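Local structure of large T antigen (Merkel cell polyomavirus, 3QFQ) at residues S36-T42 with C71-T77. The protein binds the viral replication origin through this origin-binding domain, several copies of which assemble asymmetrically there, presumably to initiate replication. Residues are numbered along the deposited sequence.
Sequences SCFAIYT and CILLFIT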
loop_
_atom_site.group_PDB
_atom_site.type_symbol
_atom_site.label_atom_id
_atom_site.label_comp_id
_atom_site.label_asym_id
_atom_site.label_seq_id
_atom_site.Cartn_x
_atom_site.Cartn_y
_atom_site.Cartn_z
ATOM N N SER B 36 24.883 10.264 16.565
ATOM C CA SER B 36 25.464 9.363 15.576
ATOM C C SER B 36 26.034 8.106 16.226
ATOM O O SER B 36 26.326 7.124 15.545
ATOM C CB SER B 36 26.576 10.076 14.804
ATOM O OG SER B 36 26.087 11.216 14.122
ATOM N N CYS B 37 26.198 8.148 17.545
ATOM C CA CYS B 37 26.808 7.045 18.282
ATOM C C CYS B 37 25.789 6.326 19.161
ATOM O O CYS B 37 25.103 6.952 19.971
ATOM C CB CYS B 37 27.962 7.561 19.146
ATOM S SG CYS B 37 29.242 8.472 18.248
ATOM N N PHE B 38 25.701 5.009 19.001
ATOM C CA PHE B 38 24.756 4.204 19.767
ATOM C C PHE B 38 25.414 2.961 20.364
ATOM O O PHE B 38 26.470 2.523 19.915
ATOM C CB PHE B 38 23.566 3.793 18.892
ATOM C CG PHE B 38 22.945 4.933 18.135
ATOM C CD1 PHE B 38 22.065 5.801 18.761
ATOM C CD2 PHE B 38 23.234 5.132 16.793
ATOM C CE1 PHE B 38 21.491 6.850 18.065
ATOM C CE2 PHE B 38 22.664 6.176 16.092
ATOM C CZ PHE B 38 21.791 7.037 16.729
ATOM N N ALA B 39 24.776 2.404 21.388
ATOM C CA ALA B 39 25.222 1.157 22.003
ATOM C C ALA B 39 24.012 0.356 22.484
ATOM O O ALA B 39 23.007 0.933 22.909
ATOM C CB ALA B 39 26.175 1.438 23.154
ATOM N N ILE B 40 24.105 -0.970 22.410
ATOM C CA ILE B 40 22.976 -1.834 22.753
ATOM C C ILE B 40 23.395 -2.988 23.666
ATOM O O ILE B 40 24.575 -3.326 23.753
ATOM C CB ILE B 40 22.284 -2.382 21.486
ATOM C CG1 ILE B 40 22.051 -1.250 20.483
ATOM C CG2 ILE B 40 20.965 -3.062 21.834
ATOM C CD1 ILE B 40 21.303 -1.674 19.249
ATOM N N TYR B 41 22.418 -3.588 24.341
ATOM C CA TYR B 41 22.692 -4.602 25.352
ATOM C C TYR B 41 21.687 -5.750 25.273
ATOM O O TYR B 41 20.578 -5.655 25.802
ATOM C CB TYR B 41 22.653 -3.956 26.741
ATOM C CG TYR B 41 23.051 -4.861 27.888
ATOM C CD1 TYR B 41 23.491 -6.161 27.665
ATOM C CD2 TYR B 41 22.980 -4.412 29.201
ATOM C CE1 TYR B 41 23.853 -6.983 28.718
ATOM C CE2 TYR B 41 23.337 -5.227 30.257
ATOM C CZ TYR B 41 23.773 -6.510 30.011
ATOM O OH TYR B 41 24.129 -7.322 31.065
ATOM N N THR B 42 22.084 -6.834 24.610
ATOM C CA THR B 42 21.239 -8.019 24.498
ATOM C C THR B 42 22.052 -9.288 24.733
ATOM O O THR B 42 23.188 -9.230 25.203
ATOM C CB THR B 42 20.561 -8.109 23.115
ATOM O OG1 THR B 42 21.541 -8.425 22.117
ATOM C CG2 THR B 42 19.883 -6.796 22.762
ATOM N N CYS B 71 25.787 -9.047 26.299
ATOM C CA CYS B 71 26.673 -8.736 25.183
ATOM C C CYS B 71 26.349 -7.365 24.594
ATOM O O CYS B 71 25.325 -7.190 23.931
ATOM C CB CYS B 71 26.569 -9.813 24.099
ATOM S SG CYS B 71 27.657 -9.551 22.678
ATOM N N ILE B 72 27.227 -6.397 24.839
ATOM C CA ILE B 72 27.026 -5.038 24.342
ATOM C C ILE B 72 27.639 -4.827 22.962
ATOM O O ILE B 72 28.783 -5.206 22.715
ATOM C CB ILE B 72 27.604 -3.981 25.306
ATOM C CG1 ILE B 72 26.658 -3.749 26.487
ATOM C CG2 ILE B 72 27.843 -2.669 24.575
ATOM C CD1 ILE B 72 26.577 -4.909 27.449
ATOM N N LEU B 73 26.872 -4.212 22.068
ATOM C CA LEU B 73 27.360 -3.896 20.733
ATOM C C LEU B 73 27.154 -2.416 20.420
ATOM O O LEU B 73 26.023 -1.958 20.260
ATOM C CB LEU B 73 26.662 -4.768 19.684
ATOM C CG LEU B 73 27.107 -4.638 18.222
ATOM C CD1 LEU B 73 26.716 -5.875 17.428
ATOM C CD2 LEU B 73 26.546 -3.381 17.568
ATOM N N LEU B 74 28.252 -1.672 20.335
ATOM C CA LEU B 74 28.178 -0.257 19.989
ATOM C C LEU B 74 28.592 -0.013 18.541
ATOM O O LEU B 74 29.292 -0.826 17.937
ATOM C CB LEU B 74 29.021 0.588 20.951
ATOM C CG LEU B 74 30.452 0.145 21.268
ATOM C CD1 LEU B 74 31.310 0.093 20.017
ATOM C CD2 LEU B 74 31.080 1.071 22.302
ATOM N N PHE B 75 28.145 1.107 17.985
ATOM C CA PHE B 75 28.430 1.439 16.597
ATOM C C PHE B 75 28.185 2.916 16.317
ATOM O O PHE B 75 27.603 3.629 17.133
ATOM C CB PHE B 75 27.583 0.580 15.654
ATOM C CG PHE B 75 26.103 0.774 15.820
ATOM C CD1 PHE B 75 25.413 1.668 15.020
ATOM C CD2 PHE B 75 25.402 0.062 16.778
ATOM C CE1 PHE B 75 24.046 1.846 15.171
ATOM C CE2 PHE B 75 24.040 0.236 16.934
ATOM C CZ PHE B 75 23.362 1.129 16.130
ATOM N N ILE B 76 28.634 3.369 15.155
ATOM C CA ILE B 76 28.451 4.756 14.762
ATOM C C ILE B 76 28.095 4.851 13.289
ATOM O O ILE B 76 28.699 4.192 12.445
ATOM C CB ILE B 76 29.708 5.597 15.041
ATOM C CG1 ILE B 76 29.464 7.058 14.657
ATOM C CG2 ILE B 76 30.905 5.034 14.293
ATOM C CD1 ILE B 76 30.653 7.956 14.900
ATOM N N THR B 77 27.098 5.671 12.992
ATOM C CA THR B 77 26.647 5.860 11.623
ATOM C C THR B 77 27.149 7.179 11.053
ATOM O O THR B 77 27.657 8.034 11.783
ATOM C CB THR B 77 25.114 5.832 11.542
ATOM O OG1 THR B 77 24.575 6.843 12.401
ATOM C CG2 THR B 77 24.589 4.478 11.977
#
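Two neighbouring strands at the heart of an origin-binding domain illustrate how an antiparallel sheet serves helices on both faces. At Cys71, the carbonyl accepts a weak hydrogen bond from Thr42 N (3.3 Å). Ile72 then lays its CD1 over one face of the Tyr41 ring, 3.6 Å from the centroid, a CH-pi contact. Leu73 and Ile40 form a hydrogen-bonded pair, each N to the other's O at 3.0 Å. Leu74 faces Ala39 in a non-hydrogen-bonded pair, their CB atoms 3.7 Å apart; Met107 and Met110 of helix 107-113 pack on Leu74. Phe75 pairs with Phe38 through two more backbone bonds, and Phe38 CB sits over the Phe75 ring; on this face Ile86 of helix 83-90 meets both phenylalanines. Ile76 CD1 touches Cys37 SG (3.7 Å), and Thr77 N donates to Ser36 O (3.0 Å). Facing backbone groups thus pair with each other while outward ones bond flanking segments (Ala39 with Lys102, Leu74 with Ser63), making both strands internal to a sheet whose faces stay largely apolar beneath the helices.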